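Local coordinates for ankyrin repeat and SAM domain-containing protein 3 (Homo sapiens, PDB 4NL9), which self-associates through its SAM domain, the part crystallised here, and may take part in vasopressin signalling in the kidney, at residues Q9-A12 and A13-Q17; L38-E42 and S43-E47. The protein carries 1 engineered substitution. All coordinates share one frame; numbering follows the deposited sequence.

Interaction 1: residues Q9-A12 and A13-Q17; sequences QDLA and ALLEQ
The flat amide of Q9 leans over the methyl of A13, with one face turned toward it but offset. OE1 of Q9 lies 3.5 Å from CB of A13, and CD and NE2 are only slightly farther from it. The bend at chi2 (85°) folds the amide back over the start of the helix. The carboxylate of D10 works differently. It meets A13 through one oxygen, and the donor lies nearly along the C-O axis. OD1 of D10 accepts from N of A13 at 2.9 Å, with an N-H...O angle of 151°. D10 is therefore the N-cap of helix 11-17. Its chi1 of 57° sets CG between the backbone N and the carbonyl carbon, and from there OD1 reaches the first turn. The negative charge there probably also suits the helix dipole. Behind the cap, N of L14 binds O of D10, N of L15 binds O of L11, and N of E16 binds O of A12. One turn apart, L11 and L15 pack obliquely, CD1 of L11 to CG of L15 at 3.9 Å. These two leucines face F27 of helix 24-29. L14 turns to L34 and F37 of helix 34-37, while P8 lies against A13 and L14.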
loop_
_atom_site.group_PDB
_atom_site.type_symbol
_atom_site.label_atom_id
_atom_site.label_comp_id
_atom_site.label_asym_id
_atom_site.label_seq_id
_atom_site.Cartn_x
_atom_site.Cartn_y
_atom_site.Cartn_z
ATOM N N GLN A 9 -3.937 16.647 11.167
ATOM C CA GLN A 9 -4.114 17.141 12.527
ATOM C C GLN A 9 -4.144 16.003 13.547
ATOM O O GLN A 9 -3.710 16.165 14.687
ATOM C CB GLN A 9 -5.405 17.959 12.635
ATOM C CG GLN A 9 -5.764 18.735 11.374
ATOM C CD GLN A 9 -6.545 17.901 10.365
ATOM O OE1 GLN A 9 -6.045 17.579 9.283
ATOM N NE2 GLN A 9 -7.781 17.551 10.717
ATOM N N ASP A 10 -4.668 14.854 13.130
ATOM C CA ASP A 10 -4.794 13.696 14.012
ATOM C C ASP A 10 -4.774 12.406 13.201
ATOM O O ASP A 10 -4.661 12.432 11.973
ATOM C CB ASP A 10 -6.041 13.789 14.915
ATOM C CG ASP A 10 -7.351 13.929 14.136
ATOM O OD1 ASP A 10 -7.434 13.579 12.946
ATOM O OD2 ASP A 10 -8.340 14.382 14.750
ATOM N N LEU A 11 -4.868 11.267 13.875
ATOM C CA LEU A 11 -4.754 10.007 13.161
ATOM C C LEU A 11 -5.900 9.813 12.168
ATOM O O LEU A 11 -5.679 9.360 11.052
ATOM C CB LEU A 11 -4.686 8.829 14.136
ATOM C CG LEU A 11 -4.503 7.453 13.495
ATOM C CD1 LEU A 11 -3.265 7.380 12.573
ATOM C CD2 LEU A 11 -4.430 6.399 14.589
ATOM N N ALA A 12 -7.115 10.176 12.574
ATOM C CA ALA A 12 -8.256 10.031 11.677
ATOM C C ALA A 12 -8.008 10.806 10.386
ATOM O O ALA A 12 -8.310 10.324 9.304
ATOM C CB ALA A 12 -9.527 10.502 12.356
ATOM N N ALA A 13 -7.416 11.991 10.510
ATOM C CA ALA A 13 -7.124 12.804 9.334
ATOM C C ALA A 13 -6.121 12.128 8.401
ATOM O O ALA A 13 -6.292 12.128 7.183
ATOM C CB ALA A 13 -6.637 14.193 9.747
ATOM N N LEU A 14 -5.079 11.537 8.976
ATOM C CA LEU A 14 -4.090 10.834 8.177
ATOM C C LEU A 14 -4.731 9.649 7.462
ATOM O O LEU A 14 -4.568 9.490 6.262
ATOM C CB LEU A 14 -2.900 10.381 9.043
ATOM C CG LEU A 14 -1.705 9.742 8.322
ATOM C CD1 LEU A 14 -0.416 9.949 9.108
ATOM C CD2 LEU A 14 -1.921 8.237 8.107
ATOM N N LEU A 15 -5.440 8.809 8.214
ATOM C CA LEU A 15 -6.061 7.618 7.642
ATOM C C LEU A 15 -7.083 7.977 6.560
ATOM O O LEU A 15 -7.203 7.269 5.558
ATOM C CB LEU A 15 -6.703 6.769 8.750
ATOM C CG LEU A 15 -5.706 6.170 9.751
ATOM C CD1 LEU A 15 -6.410 5.324 10.799
ATOM C CD2 LEU A 15 -4.636 5.353 9.042
ATOM N N GLU A 16 -7.801 9.076 6.756
ATOM C CA GLU A 16 -8.769 9.526 5.758
ATOM C C GLU A 16 -8.058 9.838 4.446
ATOM O O GLU A 16 -8.527 9.468 3.363
ATOM C CB GLU A 16 -9.535 10.755 6.243
ATOM C CG GLU A 16 -10.519 11.297 5.218
ATOM C CD GLU A 16 -11.364 12.432 5.755
ATOM O OE1 GLU A 16 -10.931 13.102 6.719
ATOM O OE2 GLU A 16 -12.469 12.651 5.213
ATOM N N GLN A 17 -6.915 10.502 4.558
ATOM C CA GLN A 17 -6.141 10.913 3.395
ATOM C C GLN A 17 -5.687 9.711 2.570
ATOM O O GLN A 17 -5.673 9.765 1.342
ATOM C CB GLN A 17 -4.945 11.761 3.837
ATOM C CG GLN A 17 -4.351 12.639 2.744
ATOM C CD GLN A 17 -3.345 13.644 3.286
ATOM O OE1 GLN A 17 -3.214 13.820 4.500
ATOM N NE2 GLN A 17 -2.626 14.307 2.385
#

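Interaction 2: residues L38-E42 and S43-E47; sequences LTLTE and SDLKE
T41 and D44 form a capping box at the start of helix 42-48 in this SAM domain. The tight part of the contact is the pairing of these two residues. N of T41 donates to OD2 of D44 at 2.9 Å. The N-H points almost straight at the oxygen, at 178°, but comes from above the carboxylate plane. D44 CG stands anti to its own carbonyl carbon, with chi1 at -69°, which turns the carboxylate back to the residue before the helix. The reciprocal bond, from N of D44 to OG1 of T41, is weak at 3.4 Å. The box is thus held mainly by the carboxylate. Backbone bonds from N of L45 to O of T41 and from N of K46 to O of E42 continue the turn.

L40 covers the apolar flank of the cap. Its CD2 packs on CB of D44, and both L40 and L45 touch F27 of helix 24-29. L45 also rests on M59 and T60 of helix 53-65.

The outer side is looser. E42, S43 and K46 are exposed. The extended chain of E42 touches K56 and T60. K46 has its CG anti to the backbone N and runs away from the turn, meeting it only through its base. On the inner side, CD1 of L40 meets CD2 of L45 at 3.8 Å.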
loop_
_atom_site.group_PDB
_atom_site.type_symbol
_atom_site.label_atom_id
_atom_site.label_comp_id
_atom_site.label_asym_id
_atom_site.label_seq_id
_atom_site.Cartn_x
_atom_site.Cartn_y
_atom_site.Cartn_z
ATOM N N LEU A 38 3.185 7.609 13.942
ATOM C CA LEU A 38 4.317 8.081 13.153
ATOM C C LEU A 38 5.649 7.491 13.594
ATOM O O LEU A 38 6.666 7.700 12.922
ATOM C CB LEU A 38 4.363 9.611 13.137
ATOM C CG LEU A 38 3.198 10.291 12.416
ATOM C CD1 LEU A 38 3.230 11.797 12.625
ATOM C CD2 LEU A 38 3.176 9.964 10.911
ATOM N N THR A 39 5.642 6.749 14.698
ATOM C CA THR A 39 6.831 6.011 15.141
ATOM C C THR A 39 6.820 4.529 14.746
ATOM O O THR A 39 7.794 3.823 14.996
ATOM C CB THR A 39 7.017 6.065 16.680
ATOM O OG1 THR A 39 6.069 5.204 17.325
ATOM C CG2 THR A 39 6.888 7.486 17.203
ATOM N N LEU A 40 5.732 4.048 14.146
ATOM C CA LEU A 40 5.600 2.611 13.908
ATOM C C LEU A 40 6.399 2.160 12.710
ATOM O O LEU A 40 6.528 2.884 11.737
ATOM C CB LEU A 40 4.137 2.221 13.688
ATOM C CG LEU A 40 3.224 2.533 14.868
ATOM C CD1 LEU A 40 1.796 2.177 14.499
ATOM C CD2 LEU A 40 3.669 1.772 16.111
ATOM N N THR A 41 6.933 0.953 12.809
ATOM C CA THR A 41 7.572 0.310 11.673
ATOM C C THR A 41 6.581 -0.629 10.992
ATOM O O THR A 41 5.480 -0.892 11.508
ATOM C CB THR A 41 8.816 -0.508 12.088
ATOM O OG1 THR A 41 8.395 -1.668 12.815
ATOM C CG2 THR A 41 9.756 0.335 12.950
ATOM N N GLU A 42 6.987 -1.141 9.836
ATOM C CA GLU A 42 6.162 -2.039 9.052
ATOM C C GLU A 42 5.673 -3.225 9.877
ATOM O O GLU A 42 4.472 -3.560 9.857
ATOM C CB GLU A 42 6.947 -2.527 7.837
ATOM C CG GLU A 42 6.154 -3.422 6.936
ATOM C CD GLU A 42 6.943 -3.819 5.705
ATOM O OE1 GLU A 42 8.052 -4.372 5.871
ATOM O OE2 GLU A 42 6.464 -3.570 4.578
ATOM N N SER A 43 6.587 -3.856 10.613
ATOM C CA SER A 43 6.213 -5.016 11.409
ATOM C C SER A 43 5.323 -4.653 12.605
ATOM O O SER A 43 4.535 -5.485 13.075
ATOM C CB SER A 43 7.449 -5.814 11.847
ATOM O OG SER A 43 8.225 -5.109 12.806
ATOM N N ASP A 44 5.452 -3.423 13.103
ATOM C CA ASP A 44 4.529 -2.912 14.124
ATOM C C ASP A 44 3.108 -2.850 13.579
ATOM O O ASP A 44 2.150 -3.192 14.275
ATOM C CB ASP A 44 4.919 -1.506 14.592
ATOM C CG ASP A 44 6.208 -1.474 15.394
ATOM O OD1 ASP A 44 6.571 -2.487 16.032
ATOM O OD2 ASP A 44 6.838 -0.398 15.413
ATOM N N LEU A 45 2.971 -2.388 12.338
ATOM C CA LEU A 45 1.665 -2.299 11.710
ATOM C C LEU A 45 1.058 -3.689 11.516
ATOM O O LEU A 45 -0.125 -3.920 11.798
ATOM C CB LEU A 45 1.781 -1.560 10.376
ATOM C CG LEU A 45 2.126 -0.066 10.496
ATOM C CD1 LEU A 45 2.568 0.475 9.151
ATOM C CD2 LEU A 45 0.949 0.752 11.057
ATOM N N LYS A 46 1.880 -4.626 11.048
ATOM C CA LYS A 46 1.419 -5.993 10.859
ATOM C C LYS A 46 0.950 -6.594 12.193
ATOM O O LYS A 46 -0.118 -7.201 12.271
ATOM C CB LYS A 46 2.538 -6.824 10.227
ATOM C CG LYS A 46 2.152 -8.243 9.892
ATOM C CD LYS A 46 3.330 -8.925 9.220
ATOM C CE LYS A 46 3.070 -10.392 9.007
ATOM N NZ LYS A 46 4.193 -10.976 8.205
ATOM N N GLU A 47 1.732 -6.379 13.245
ATOM C CA GLU A 47 1.422 -6.889 14.576
ATOM C C GLU A 47 0.095 -6.367 15.152
ATOM O O GLU A 47 -0.590 -7.079 15.896
ATOM C CB GLU A 47 2.588 -6.533 15.505
ATOM C CG GLU A 47 2.476 -7.014 16.927
ATOM C CD GLU A 47 3.646 -6.532 17.779
ATOM O OE1 GLU A 47 4.028 -5.338 17.689
ATOM O OE2 GLU A 47 4.187 -7.359 18.534
#

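Interactions 1 and 2 are both helix starts of one SAM domain. Each has a side-chain N-cap: an aspartate oxygen before helix 11-17, and a threonine with a returning aspartate before helix 42-48. Their centres lie about 16 Å apart, on opposite sides of the centre of the chain. They still touch at one point, where CD1 of L14 packs against CD2 of L38 at 4.0 Å. F27 of helix 24-29 also connects them, because it meets L11 and L15 from 9-17 and L40 and L45 from 38-47. The SAM domain mediates homooligomerization, but the other chain of this assembly touches neither contact.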